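Local coordinates for Blr3880 protein (Bradyrhizobium japonicum, PDB 2OOD), which probably catalyses the zinc-dependent hydrolytic deamination of guanine to xanthine and ammonia, a step of purine degradation, at residues 105-110 against 204-209; 235-240 against 302-307; 243-248 against 253-258; 280-285 against 309-314. All blocks are in the same frame, centred on the assembly; numbering follows the deposited sequence.

Overall arrangement
From the N terminus, interaction 1 comes first: it joins the C-terminal part of helix 95-107 to the residues that follow strand 199-205, closing a long loop of helices and strands. Interaction 2 opens after it, just past strand 230-234, and closes beyond helix 296-301. Nested within that loop is interaction 3, a short hairpin of helices 239-248 and 255-260. Interaction 4 crosses interaction 2, running from helix 279-288 to helix 309-312. Interactions 1 and 2 both reach the guanine, in a barrel of the amidohydrolase family. Interaction 3 touches interaction 1 through Ala208 and Val245, and interaction 4 through the Asp254-Arg284 salt bridge; Phe307 links interactions 2 and 4.

Interaction 1: residues 105-110 against 204-209; sequences PEEIKY and TPRFAF. With GUN (guanine), chain C.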
loop_
_atom_site.group_PDB
_atom_site.type_symbol
_atom_site.label_atom_id
_atom_site.label_comp_id
_atom_site.label_asym_id
_atom_site.label_seq_id
_atom_site.Cartn_x
_atom_site.Cartn_y
_atom_site.Cartn_z
ATOM N N PRO A 105 -1.771 -21.934 -14.099
ATOM C CA PRO A 105 -2.601 -21.901 -15.305
ATOM C C PRO A 105 -2.285 -20.741 -16.255
ATOM O O PRO A 105 -2.600 -20.812 -17.441
ATOM C CB PRO A 105 -4.034 -21.860 -14.756
ATOM C CG PRO A 105 -3.879 -21.379 -13.347
ATOM C CD PRO A 105 -2.600 -22.029 -12.888
ATOM N N GLU A 106 -1.650 -19.687 -15.744
ATOM C CA GLU A 106 -1.294 -18.521 -16.563
ATOM C C GLU A 106 0.111 -18.634 -17.135
ATOM O O GLU A 106 0.341 -18.323 -18.297
ATOM C CB GLU A 106 -1.398 -17.241 -15.727
ATOM C CG GLU A 106 -0.821 -15.978 -16.363
ATOM C CD GLU A 106 -1.632 -15.459 -17.541
ATOM O OE1 GLU A 106 -2.840 -15.781 -17.632
ATOM O OE2 GLU A 106 -1.058 -14.712 -18.370
ATOM N N GLU A 107 1.052 -19.081 -16.311
ATOM C CA GLU A 107 2.437 -19.227 -16.738
ATOM C C GLU A 107 2.602 -20.259 -17.844
ATOM O O GLU A 107 3.549 -20.201 -18.633
ATOM C CB GLU A 107 3.320 -19.602 -15.548
ATOM C CG GLU A 107 3.486 -18.470 -14.559
ATOM C CD GLU A 107 4.620 -18.695 -13.595
ATOM O OE1 GLU A 107 5.631 -19.308 -13.992
ATOM O OE2 GLU A 107 4.511 -18.243 -12.442
ATOM N N ILE A 108 1.672 -21.203 -17.907
ATOM C CA ILE A 108 1.739 -22.245 -18.915
ATOM C C ILE A 108 1.473 -21.687 -20.322
ATOM O O ILE A 108 1.886 -22.283 -21.318
ATOM C CB ILE A 108 0.739 -23.382 -18.571
ATOM C CG1 ILE A 108 1.028 -24.607 -19.435
ATOM C CG2 ILE A 108 -0.688 -22.901 -18.769
ATOM C CD1 ILE A 108 0.267 -25.852 -19.008
ATOM N N LYS A 109 0.803 -20.535 -20.396
ATOM C CA LYS A 109 0.494 -19.896 -21.680
ATOM C C LYS A 109 1.753 -19.397 -22.386
ATOM O O LYS A 109 1.769 -19.239 -23.607
ATOM C CB LYS A 109 -0.438 -18.697 -21.489
ATOM C CG LYS A 109 -1.748 -18.983 -20.798
ATOM C CD LYS A 109 -2.543 -17.691 -20.678
ATOM C CE LYS A 109 -3.879 -17.894 -19.994
ATOM N NZ LYS A 109 -4.633 -16.615 -19.895
ATOM N N TYR A 110 2.801 -19.133 -21.615
ATOM C CA TYR A 110 4.041 -18.640 -22.186
ATOM C C TYR A 110 4.801 -19.684 -22.993
ATOM O O TYR A 110 5.913 -19.425 -23.461
ATOM C CB TYR A 110 4.928 -18.043 -21.087
ATOM C CG TYR A 110 4.414 -16.705 -20.603
ATOM C CD1 TYR A 110 3.206 -16.605 -19.922
ATOM C CD2 TYR A 110 5.100 -15.533 -20.879
ATOM C CE1 TYR A 110 2.695 -15.372 -19.535
ATOM C CE2 TYR A 110 4.597 -14.295 -20.497
ATOM C CZ TYR A 110 3.397 -14.220 -19.828
ATOM O OH TYR A 110 2.892 -12.989 -19.459
ATOM N N THR A 204 18.165 -20.968 -12.394
ATOM C CA THR A 204 16.979 -20.753 -11.592
ATOM C C THR A 204 16.095 -21.895 -11.125
ATOM O O THR A 204 15.115 -22.249 -11.788
ATOM C CB THR A 204 16.054 -19.722 -12.268
ATOM O OG1 THR A 204 16.791 -18.526 -12.535
ATOM C CG2 THR A 204 14.886 -19.376 -11.361
ATOM N N PRO A 205 16.439 -22.505 -9.980
ATOM C CA PRO A 205 15.602 -23.587 -9.464
ATOM C C PRO A 205 14.514 -22.789 -8.734
ATOM O O PRO A 205 14.790 -22.135 -7.732
ATOM C CB PRO A 205 16.536 -24.309 -8.501
ATOM C CG PRO A 205 17.381 -23.195 -7.969
ATOM C CD PRO A 205 17.699 -22.408 -9.222
ATOM N N ARG A 206 13.292 -22.813 -9.249
ATOM C CA ARG A 206 12.213 -22.039 -8.654
ATOM C C ARG A 206 12.232 -21.995 -7.130
ATOM O O ARG A 206 12.356 -20.918 -6.542
ATOM C CB ARG A 206 10.870 -22.549 -9.151
ATOM C CG ARG A 206 9.735 -21.620 -8.834
ATOM C CD ARG A 206 8.738 -21.655 -9.945
ATOM N NE ARG A 206 7.624 -20.752 -9.693
ATOM C CZ ARG A 206 6.721 -20.417 -10.605
ATOM N NH1 ARG A 206 6.801 -20.907 -11.835
ATOM N NH2 ARG A 206 5.738 -19.594 -10.285
ATOM N N PHE A 207 12.099 -23.151 -6.487
ATOM C CA PHE A 207 12.138 -23.207 -5.032
ATOM C C PHE A 207 12.196 -24.652 -4.551
ATOM O O PHE A 207 11.577 -25.542 -5.141
ATOM C CB PHE A 207 10.941 -22.448 -4.432
ATOM C CG PHE A 207 9.618 -23.120 -4.638
ATOM C CD1 PHE A 207 9.249 -23.614 -5.888
ATOM C CD2 PHE A 207 8.718 -23.237 -3.579
ATOM C CE1 PHE A 207 8.002 -24.223 -6.081
ATOM C CE2 PHE A 207 7.460 -23.848 -3.766
ATOM C CZ PHE A 207 7.109 -24.337 -5.018
ATOM N N ALA A 208 12.961 -24.876 -3.486
ATOM C CA ALA A 208 13.166 -26.207 -2.925
ATOM C C ALA A 208 11.915 -27.060 -2.921
ATOM O O ALA A 208 11.945 -28.220 -3.333
ATOM C CB ALA A 208 13.737 -26.103 -1.513
ATOM N N PHE A 209 10.809 -26.487 -2.469
ATOM C CA PHE A 209 9.564 -27.244 -2.417
ATOM C C PHE A 209 9.176 -27.871 -3.750
ATOM O O PHE A 209 8.515 -28.908 -3.780
ATOM C CB PHE A 209 8.425 -26.351 -1.934
ATOM C CG PHE A 209 7.129 -27.083 -1.744
ATOM C CD1 PHE A 209 7.029 -28.108 -0.807
ATOM C CD2 PHE A 209 5.999 -26.735 -2.479
ATOM C CE1 PHE A 209 5.817 -28.781 -0.602
ATOM C CE2 PHE A 209 4.775 -27.403 -2.282
ATOM C CZ PHE A 209 4.687 -28.425 -1.340
HETATM N N9 GUN C . 8.231 -19.793 -5.367
HETATM C C8 GUN C . 7.397 -20.811 -5.044
HETATM N N7 GUN C . 6.290 -20.354 -4.535
HETATM C C5 GUN C . 6.329 -19.005 -4.503
HETATM C C6 GUN C . 5.430 -17.978 -4.066
HETATM O O6 GUN C . 4.317 -18.248 -3.598
HETATM N N1 GUN C . 5.840 -16.653 -4.200
HETATM C C2 GUN C . 7.081 -16.339 -4.732
HETATM N N2 GUN C . 7.460 -15.012 -4.866
HETATM N N3 GUN C . 7.917 -17.280 -5.135
HETATM C C4 GUN C . 7.591 -18.610 -5.036
#
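Glu107 and Arg206 reach for each other from opposite directions and form a two-pronged salt bridge that makes up the whole contact. The guanidinium is used end-on: NH1 of Arg206 donates to OE1 of Glu107 at 2.9 Å, and NH2 of Arg206 donates to OE2 of Glu107 at 2.8 Å. Both nitrogens arrive on the syn side of the carboxylate, whose plane is turned only 10° from that of the guanidinium. With two bonds to two oxygens, neither group can swivel easily, and two opposite charges are paired in a buried place. Arg206 CG lies anti to the backbone N (chi1 -167°), sending the chain across to the helix; guanine N9 lies at the edge of the guanidinium. The next residue, Phe207, belongs to the guanine pocket, with C8 of guanine over the centre of one ring face and the backbone of Phe209 on the opposite face. OE2 of Glu107 has a second partner in Gln84 NE2. The salt bridge thus ties the C-terminal part of helix 95-107, whose Leu99 and Ile103 also touch Arg206, to the segment leaving strand 199-205, which pairs with strands 160-166 and 230-234.

Interaction 2: residues 235-240 against 302-307; sequences ISENPA and LGSGLF. With GUN (guanine), chain C.
The flat carboxylate of Glu237 stands over one face of the guanine, while its outer oxygen turns to residues 302-307. OE1 of Glu237 lies above N1 of guanine at 2.9 Å, close to the ring normal, and OE2 of Glu237 is 3.9 Å from CD1 of Leu302, an apolar neighbour beside the carboxylate. A water bridges the two segments: it donates to OE2 of Glu237 at 2.5 Å and accepts from OG of Ser304 at 2.9 Å. Through that water the serine hydroxyl may act as a second-shell partner limiting how the carboxylate turns. Glu237 comes to the ligand on an extended chain, its CG anti to the backbone N (chi1 165°), which carries the acid well away from its own backbone. Lower down, the two side chains run close, CG of Glu237 lying 3.5 Å from OG of Ser304, and CB of Ser304 packs 3.2 Å from the carbonyl O of Glu237. The backbone N atoms of Glu237 and the N-cap residue Asn238 both bond to OE2 of Glu241 in helix 239-248. Beyond, Gly303 O bonds to Thr351 OG1 of the second subunit. Three residues after the zinc ligand His234, in the loop following strand 230-234, Glu237 sits where a metal-dependent hydrolase barrel gathers its active-site residues, here in the guanine pocket.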
loop_
_atom_site.group_PDB
_atom_site.type_symbol
_atom_site.label_atom_id
_atom_site.label_comp_id
_atom_site.label_asym_id
_atom_site.label_seq_id
_atom_site.Cartn_x
_atom_site.Cartn_y
_atom_site.Cartn_z
ATOM N N ILE A 235 13.261 -18.654 -0.780
ATOM C CA ILE A 235 13.653 -19.294 0.467
ATOM C C ILE A 235 12.838 -18.809 1.666
ATOM O O ILE A 235 12.674 -17.611 1.867
ATOM C CB ILE A 235 15.175 -19.043 0.722
ATOM C CG1 ILE A 235 15.668 -19.827 1.931
ATOM C CG2 ILE A 235 15.432 -17.566 0.945
ATOM C CD1 ILE A 235 17.160 -19.687 2.155
ATOM N N SER A 236 12.297 -19.749 2.434
ATOM C CA SER A 236 11.542 -19.434 3.648
ATOM C C SER A 236 10.457 -18.362 3.543
ATOM O O SER A 236 10.403 -17.458 4.379
ATOM C CB SER A 236 12.523 -19.007 4.734
ATOM O OG SER A 236 13.596 -19.921 4.809
ATOM N N GLU A 237 9.571 -18.464 2.560
ATOM C CA GLU A 237 8.542 -17.444 2.404
ATOM C C GLU A 237 7.231 -17.681 3.152
ATOM O O GLU A 237 6.606 -16.729 3.624
ATOM C CB GLU A 237 8.240 -17.233 0.916
ATOM C CG GLU A 237 6.949 -16.462 0.636
ATOM C CD GLU A 237 6.639 -16.345 -0.853
ATOM O OE1 GLU A 237 6.965 -17.287 -1.612
ATOM O OE2 GLU A 237 6.058 -15.318 -1.264
ATOM N N ASN A 238 6.823 -18.938 3.273
ATOM C CA ASN A 238 5.563 -19.272 3.929
ATOM C C ASN A 238 5.761 -20.414 4.937
ATOM O O ASN A 238 6.608 -21.286 4.734
ATOM C CB ASN A 238 4.552 -19.685 2.847
ATOM C CG ASN A 238 3.181 -20.022 3.407
ATOM O OD1 ASN A 238 2.335 -19.142 3.597
ATOM N ND2 ASN A 238 2.954 -21.306 3.677
ATOM N N PRO A 239 4.990 -20.420 6.043
ATOM C CA PRO A 239 5.157 -21.503 7.021
ATOM C C PRO A 239 4.853 -22.876 6.416
ATOM O O PRO A 239 5.671 -23.801 6.524
ATOM C CB PRO A 239 4.196 -21.114 8.154
ATOM C CG PRO A 239 3.159 -20.285 7.458
ATOM C CD PRO A 239 3.989 -19.446 6.508
ATOM N N ALA A 240 3.693 -23.011 5.773
ATOM C CA ALA A 240 3.336 -24.284 5.154
ATOM C C ALA A 240 4.422 -24.701 4.147
ATOM O O ALA A 240 4.767 -25.877 4.040
ATOM C CB ALA A 240 1.981 -24.170 4.458
ATOM N N LEU A 302 0.149 -11.989 0.300
ATOM C CA LEU A 302 -0.055 -13.421 0.470
ATOM C C LEU A 302 -0.130 -13.850 1.939
ATOM O O LEU A 302 -0.341 -15.022 2.239
ATOM C CB LEU A 302 1.060 -14.192 -0.239
ATOM C CG LEU A 302 1.181 -13.994 -1.753
ATOM C CD1 LEU A 302 2.366 -14.785 -2.270
ATOM C CD2 LEU A 302 -0.088 -14.444 -2.440
ATOM N N GLY A 303 0.046 -12.899 2.852
ATOM C CA GLY A 303 -0.025 -13.210 4.265
ATOM C C GLY A 303 1.223 -13.851 4.829
ATOM O O GLY A 303 1.235 -14.272 5.981
ATOM N N SER A 304 2.275 -13.917 4.020
ATOM C CA SER A 304 3.541 -14.517 4.427
ATOM C C SER A 304 4.001 -14.024 5.784
ATOM O O SER A 304 4.364 -14.824 6.646
ATOM C CB SER A 304 4.623 -14.224 3.390
ATOM O OG SER A 304 4.250 -14.738 2.122
ATOM N N GLY A 305 3.994 -12.708 5.975
ATOM C CA GLY A 305 4.412 -12.157 7.247
ATOM C C GLY A 305 5.301 -10.935 7.164
ATOM O O GLY A 305 5.359 -10.264 6.142
ATOM N N LEU A 306 6.013 -10.658 8.253
ATOM C CA LEU A 306 6.893 -9.500 8.330
ATOM C C LEU A 306 8.373 -9.862 8.286
ATOM O O LEU A 306 8.917 -10.424 9.234
ATOM C CB LEU A 306 6.601 -8.716 9.613
ATOM C CG LEU A 306 5.157 -8.274 9.871
ATOM C CD1 LEU A 306 5.059 -7.659 11.252
ATOM C CD2 LEU A 306 4.713 -7.279 8.817
ATOM N N PHE A 307 9.017 -9.535 7.172
ATOM C CA PHE A 307 10.438 -9.793 6.994
ATOM C C PHE A 307 11.199 -9.033 8.073
ATOM O O PHE A 307 10.954 -7.856 8.294
ATOM C CB PHE A 307 10.878 -9.309 5.612
ATOM C CG PHE A 307 12.352 -9.419 5.368
ATOM C CD1 PHE A 307 12.948 -10.651 5.153
ATOM C CD2 PHE A 307 13.153 -8.284 5.364
ATOM C CE1 PHE A 307 14.322 -10.750 4.940
ATOM C CE2 PHE A 307 14.528 -8.375 5.151
ATOM C CZ PHE A 307 15.109 -9.611 4.940
HETATM N N9 GUN C . 8.231 -19.793 -5.367
HETATM C C8 GUN C . 7.397 -20.811 -5.044
HETATM N N7 GUN C . 6.290 -20.354 -4.535
HETATM C C5 GUN C . 6.329 -19.005 -4.503
HETATM C C6 GUN C . 5.430 -17.978 -4.066
HETATM O O6 GUN C . 4.317 -18.248 -3.598
HETATM N N1 GUN C . 5.840 -16.653 -4.200
HETATM C C2 GUN C . 7.081 -16.339 -4.732
HETATM N N2 GUN C . 7.460 -15.012 -4.866
HETATM N N3 GUN C . 7.917 -17.280 -5.135
HETATM C C4 GUN C . 7.591 -18.610 -5.036
HETATM O O HOH W 1 5.405 -13.247 -0.019
#

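Interaction 3: residues 243-248 against 253-258; sequences SGVLVE and QDYLGV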
loop_
_atom_site.group_PDB
_atom_site.type_symbol
_atom_site.label_atom_id
_atom_site.label_comp_id
_atom_site.label_asym_id
_atom_site.label_seq_id
_atom_site.Cartn_x
_atom_site.Cartn_y
_atom_site.Cartn_z
ATOM N N SER A 243 7.481 -26.081 6.018
ATOM C CA SER A 243 7.229 -27.427 6.525
ATOM C C SER A 243 7.399 -28.442 5.387
ATOM O O SER A 243 8.150 -29.421 5.522
ATOM C CB SER A 243 5.809 -27.524 7.102
ATOM O OG SER A 243 5.658 -26.685 8.239
ATOM N N GLY A 244 6.712 -28.194 4.269
ATOM C CA GLY A 244 6.796 -29.082 3.119
ATOM C C GLY A 244 8.219 -29.321 2.636
ATOM O O GLY A 244 8.599 -30.457 2.337
ATOM N N VAL A 245 9.005 -28.251 2.562
ATOM C CA VAL A 245 10.396 -28.323 2.120
ATOM C C VAL A 245 11.230 -29.303 2.952
ATOM O O VAL A 245 12.002 -30.096 2.398
ATOM C CB VAL A 245 11.061 -26.916 2.173
ATOM C CG1 VAL A 245 12.576 -27.024 1.961
ATOM C CG2 VAL A 245 10.444 -26.027 1.109
ATOM N N LEU A 246 11.082 -29.246 4.275
ATOM C CA LEU A 246 11.833 -30.140 5.152
ATOM C C LEU A 246 11.293 -31.550 5.033
ATOM O O LEU A 246 11.929 -32.514 5.471
ATOM C CB LEU A 246 11.772 -29.667 6.604
ATOM C CG LEU A 246 12.625 -28.420 6.873
ATOM C CD1 LEU A 246 12.495 -28.036 8.342
ATOM C CD2 LEU A 246 14.095 -28.679 6.499
ATOM N N VAL A 247 10.111 -31.669 4.439
ATOM C CA VAL A 247 9.512 -32.979 4.226
ATOM C C VAL A 247 10.052 -33.500 2.889
ATOM O O VAL A 247 10.544 -34.630 2.806
ATOM C CB VAL A 247 7.957 -32.901 4.200
ATOM C CG1 VAL A 247 7.365 -34.246 3.796
ATOM C CG2 VAL A 247 7.444 -32.515 5.575
ATOM N N GLU A 248 9.982 -32.666 1.853
ATOM C CA GLU A 248 10.480 -33.034 0.519
ATOM C C GLU A 248 12.007 -33.228 0.537
ATOM O O GLU A 248 12.586 -33.811 -0.393
ATOM C CB GLU A 248 10.152 -31.933 -0.493
ATOM C CG GLU A 248 8.681 -31.553 -0.617
ATOM C CD GLU A 248 7.886 -32.551 -1.434
ATOM O OE1 GLU A 248 8.414 -33.006 -2.481
ATOM O OE2 GLU A 248 6.732 -32.864 -1.038
ATOM N N GLN A 253 18.520 -29.740 7.508
ATOM C CA GLN A 253 18.092 -29.082 8.747
ATOM C C GLN A 253 17.224 -27.834 8.581
ATOM O O GLN A 253 16.213 -27.682 9.270
ATOM C CB GLN A 253 19.335 -28.749 9.584
ATOM C CG GLN A 253 20.413 -29.816 9.445
ATOM C CD GLN A 253 19.822 -31.214 9.594
ATOM O OE1 GLN A 253 19.317 -31.569 10.672
ATOM N NE2 GLN A 253 19.860 -32.010 8.514
ATOM N N ASP A 254 17.630 -26.933 7.690
ATOM C CA ASP A 254 16.868 -25.713 7.443
ATOM C C ASP A 254 16.735 -25.429 5.947
ATOM O O ASP A 254 17.451 -26.008 5.125
ATOM C CB ASP A 254 17.509 -24.517 8.170
ATOM C CG ASP A 254 19.019 -24.464 8.007
ATOM O OD1 ASP A 254 19.512 -24.826 6.918
ATOM O OD2 ASP A 254 19.713 -24.045 8.960
ATOM N N TYR A 255 15.814 -24.539 5.591
ATOM C CA TYR A 255 15.588 -24.216 4.191
ATOM C C TYR A 255 16.886 -23.841 3.465
ATOM O O TYR A 255 17.147 -24.323 2.358
ATOM C CB TYR A 255 14.558 -23.091 4.086
ATOM C CG TYR A 255 13.745 -23.106 2.807
ATOM C CD1 TYR A 255 12.373 -22.876 2.835
ATOM C CD2 TYR A 255 14.346 -23.314 1.570
ATOM C CE1 TYR A 255 11.618 -22.850 1.661
ATOM C CE2 TYR A 255 13.602 -23.288 0.389
ATOM C CZ TYR A 255 12.241 -23.051 0.439
ATOM O OH TYR A 255 11.506 -22.985 -0.732
ATOM N N LEU A 256 17.699 -22.987 4.081
ATOM C CA LEU A 256 18.961 -22.588 3.466
ATOM C C LEU A 256 19.873 -23.806 3.311
ATOM O O LEU A 256 20.682 -23.873 2.390
ATOM C CB LEU A 256 19.656 -21.527 4.325
ATOM C CG LEU A 256 21.005 -20.983 3.844
ATOM C CD1 LEU A 256 20.845 -20.299 2.509
ATOM C CD2 LEU A 256 21.545 -19.999 4.853
ATOM N N GLY A 257 19.732 -24.770 4.215
ATOM C CA GLY A 257 20.556 -25.965 4.170
ATOM C C GLY A 257 20.370 -26.773 2.902
ATOM O O GLY A 257 21.309 -27.415 2.424
ATOM N N VAL A 258 19.158 -26.749 2.356
ATOM C CA VAL A 258 18.867 -27.481 1.135
ATOM C C VAL A 258 19.730 -26.974 -0.015
ATOM O O VAL A 258 20.286 -27.766 -0.774
ATOM C CB VAL A 258 17.392 -27.332 0.736
ATOM C CG1 VAL A 258 17.119 -28.114 -0.547
ATOM C CG2 VAL A 258 16.500 -27.814 1.868
#
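An apolar helix-to-helix contact across a short connection brings Val245 of helix 239-248 against Tyr255 and Val258 of helix 255-260, partly buried behind the guanine pocket. Its centrepiece is a CH-pi contact: CG1 of Val245 lies 4.0 Å from the centroid of the Tyr255 ring and only 4° off its normal, squarely over the face. The other methyl, CG2 of Val245, is displaced toward the hydroxyl end, 3.4 Å from CE1 of Tyr255. With CG1 anti to the backbone N (chi1 170°), both branches face the same side of the ring, the two side chains meeting at about a right angle. CG1 of Val245 also meets CG2 of Val258 at 4.0 Å. At the more open margin, CD2 of Leu246 rests on the carbonyl O of Gln253, 3.6 Å away. Asp254 N-caps the second helix through a weak bond from Gly257 N to its OD1, which also forms a salt bridge with Arg284. The hydroxyl of Tyr255 is hydrogen-bonded to Glu241, a bond that probably also restrains the far end of the ring. An alanine at Tyr255 would take away the aromatic face, and is likely to leave both methyls of Val245 poorly packed and OE1 of Glu241 without its hydroxyl mate. On further sides, Tyr255 touches Ala208 after strand 199-205 and Ser236 after strand 230-234, while Leu256 leans on Arg284 and Met285 of helix 279-288.

Interaction 4: residues 280-285 against 309-314; sequences NEFRRM and LGRATD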
loop_
_atom_site.group_PDB
_atom_site.type_symbol
_atom_site.label_atom_id
_atom_site.label_comp_id
_atom_site.label_asym_id
_atom_site.label_seq_id
_atom_site.Cartn_x
_atom_site.Cartn_y
_atom_site.Cartn_z
ATOM N N ASN A 280 20.618 -17.900 12.494
ATOM C CA ASN A 280 21.714 -18.741 12.052
ATOM C C ASN A 280 21.782 -18.689 10.527
ATOM O O ASN A 280 22.858 -18.520 9.949
ATOM C CB ASN A 280 21.494 -20.183 12.525
ATOM C CG ASN A 280 22.587 -21.120 12.056
ATOM O OD1 ASN A 280 23.772 -20.825 12.200
ATOM N ND2 ASN A 280 22.196 -22.260 11.497
ATOM N N GLU A 281 20.629 -18.828 9.881
ATOM C CA GLU A 281 20.579 -18.785 8.426
ATOM C C GLU A 281 21.056 -17.424 7.921
ATOM O O GLU A 281 21.766 -17.345 6.923
ATOM C CB GLU A 281 19.160 -19.097 7.930
ATOM C CG GLU A 281 18.806 -20.579 8.031
ATOM C CD GLU A 281 17.366 -20.877 7.652
ATOM O OE1 GLU A 281 16.456 -20.335 8.315
ATOM O OE2 GLU A 281 17.144 -21.656 6.696
ATOM N N PHE A 282 20.683 -16.352 8.611
ATOM C CA PHE A 282 21.125 -15.029 8.199
ATOM C C PHE A 282 22.642 -14.959 8.321
ATOM O O PHE A 282 23.320 -14.531 7.388
ATOM C CB PHE A 282 20.492 -13.935 9.063
ATOM C CG PHE A 282 19.153 -13.458 8.566
ATOM C CD1 PHE A 282 19.009 -12.950 7.283
ATOM C CD2 PHE A 282 18.040 -13.473 9.396
ATOM C CE1 PHE A 282 17.775 -12.460 6.833
ATOM C CE2 PHE A 282 16.803 -12.983 8.949
ATOM C CZ PHE A 282 16.680 -12.477 7.666
ATOM N N ARG A 283 23.179 -15.382 9.465
ATOM C CA ARG A 283 24.621 -15.345 9.667
ATOM C C ARG A 283 25.373 -16.147 8.613
ATOM O O ARG A 283 26.432 -15.727 8.160
ATOM C CB ARG A 283 25.001 -15.855 11.061
ATOM C CG ARG A 283 24.737 -14.869 12.201
ATOM C CD ARG A 283 25.452 -15.293 13.495
ATOM N NE ARG A 283 25.116 -16.668 13.883
ATOM C CZ ARG A 283 24.046 -17.017 14.601
ATOM N NH1 ARG A 283 23.194 -16.086 15.037
ATOM N NH2 ARG A 283 23.807 -18.304 14.851
ATOM N N ARG A 284 24.836 -17.296 8.220
ATOM C CA ARG A 284 25.497 -18.126 7.220
ATOM C C ARG A 284 25.564 -17.411 5.875
ATOM O O ARG A 284 26.600 -17.424 5.206
ATOM C CB ARG A 284 24.771 -19.465 7.058
ATOM C CG ARG A 284 24.674 -20.272 8.339
ATOM C CD ARG A 284 24.924 -21.729 8.078
ATOM N NE ARG A 284 23.893 -22.342 7.251
ATOM C CZ ARG A 284 22.665 -22.616 7.677
ATOM N NH1 ARG A 284 22.317 -22.324 8.922
ATOM N NH2 ARG A 284 21.795 -23.205 6.866
HETATM N N MSE A 285 24.459 -16.791 5.471
HETATM C CA MSE A 285 24.428 -16.072 4.202
HETATM C C MSE A 285 25.420 -14.912 4.247
HETATM O O MSE A 285 26.200 -14.713 3.319
HETATM C CB MSE A 285 23.023 -15.551 3.925
HETATM C CG MSE A 285 21.998 -16.655 3.800
HETATM SE SE MSE A 285 20.203 -15.958 3.481
HETATM C CE MSE A 285 20.404 -15.535 1.584
ATOM N N LEU A 309 13.651 -7.041 8.755
ATOM C CA LEU A 309 14.586 -6.093 8.178
ATOM C C LEU A 309 15.727 -5.729 9.124
ATOM O O LEU A 309 16.884 -5.646 8.706
ATOM C CB LEU A 309 13.827 -4.833 7.756
ATOM C CG LEU A 309 14.615 -3.691 7.116
ATOM C CD1 LEU A 309 15.378 -4.204 5.902
ATOM C CD2 LEU A 309 13.655 -2.580 6.734
ATOM N N GLY A 310 15.401 -5.512 10.394
ATOM C CA GLY A 310 16.418 -5.156 11.368
ATOM C C GLY A 310 17.485 -6.213 11.610
ATOM O O GLY A 310 18.597 -5.887 12.030
ATOM N N ARG A 311 17.158 -7.475 11.347
ATOM C CA ARG A 311 18.103 -8.568 11.557
ATOM C C ARG A 311 19.063 -8.705 10.381
ATOM O O ARG A 311 20.261 -8.918 10.572
ATOM C CB ARG A 311 17.356 -9.894 11.757
ATOM C CG ARG A 311 18.222 -11.059 12.240
ATOM C CD ARG A 311 18.196 -11.182 13.763
ATOM N NE ARG A 311 18.854 -10.064 14.428
ATOM C CZ ARG A 311 20.171 -9.873 14.436
ATOM N NH1 ARG A 311 20.972 -10.741 13.815
ATOM N NH2 ARG A 311 20.687 -8.807 15.048
ATOM N N ALA A 312 18.534 -8.585 9.169
ATOM C CA ALA A 312 19.351 -8.696 7.972
ATOM C C ALA A 312 20.363 -7.554 7.884
ATOM O O ALA A 312 21.419 -7.705 7.273
ATOM C CB ALA A 312 18.462 -8.702 6.742
ATOM N N THR A 313 20.040 -6.420 8.500
ATOM C CA THR A 313 20.923 -5.258 8.490
ATOM C C THR A 313 21.838 -5.185 9.707
ATOM O O THR A 313 22.491 -4.172 9.947
ATOM C CB THR A 313 20.121 -3.952 8.410
ATOM O OG1 THR A 313 19.160 -3.912 9.473
ATOM C CG2 THR A 313 19.412 -3.854 7.077
ATOM N N ASP A 314 21.874 -6.262 10.482
ATOM C CA ASP A 314 22.726 -6.334 11.661
ATOM C C ASP A 314 24.179 -6.127 11.239
ATOM O O ASP A 314 24.732 -6.938 10.495
ATOM C CB ASP A 314 22.563 -7.710 12.317
ATOM C CG ASP A 314 23.563 -7.954 13.431
ATOM O OD1 ASP A 314 24.252 -6.997 13.840
ATOM O OD2 ASP A 314 23.654 -9.105 13.905
#
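Arg311 sets out toward Phe282 of helix 279-288, its CB pointing that way, and its CG makes the apolar touch, 3.7 Å from CD2 of Phe282 and near CE2 of the same ring. CG lies anti to the backbone N (chi1 -169°), which places it against the phenylalanine; bends at chi2 and chi3 then turn the chain away, so that the guanidinium stands 80° from the ring plane and makes no stack with it. Past CD, NE forms a salt bridge with OE1 of Glu366. At the tip, NH1 of Arg311 donates to OD2 of Asp314 at 3.1 Å, and NH2 of Arg311 reaches the same oxygen more weakly; OD2 lies in the guanidinium plane and is approached from its anti side. The Phe282 ring is covered on one face by CA of Ala312, offset toward the rim, and CB of Ala312 comes within 3.8 Å of CE1 of Phe282. Thr313 follows the short helix 309-312, its OG1 and N reaching O of Leu309 from opposite faces of the carbonyl plane. A leucine here in place of Arg311 would probably cost Asp314 and Glu366 their salt bridges to this chain, even if some contact with Phe282 survived. The chemistry is therefore divided along one chain: methylenes pack against an aromatic ring, while two acids probably offset the charge beyond it, which also lies near the like-charged Arg369.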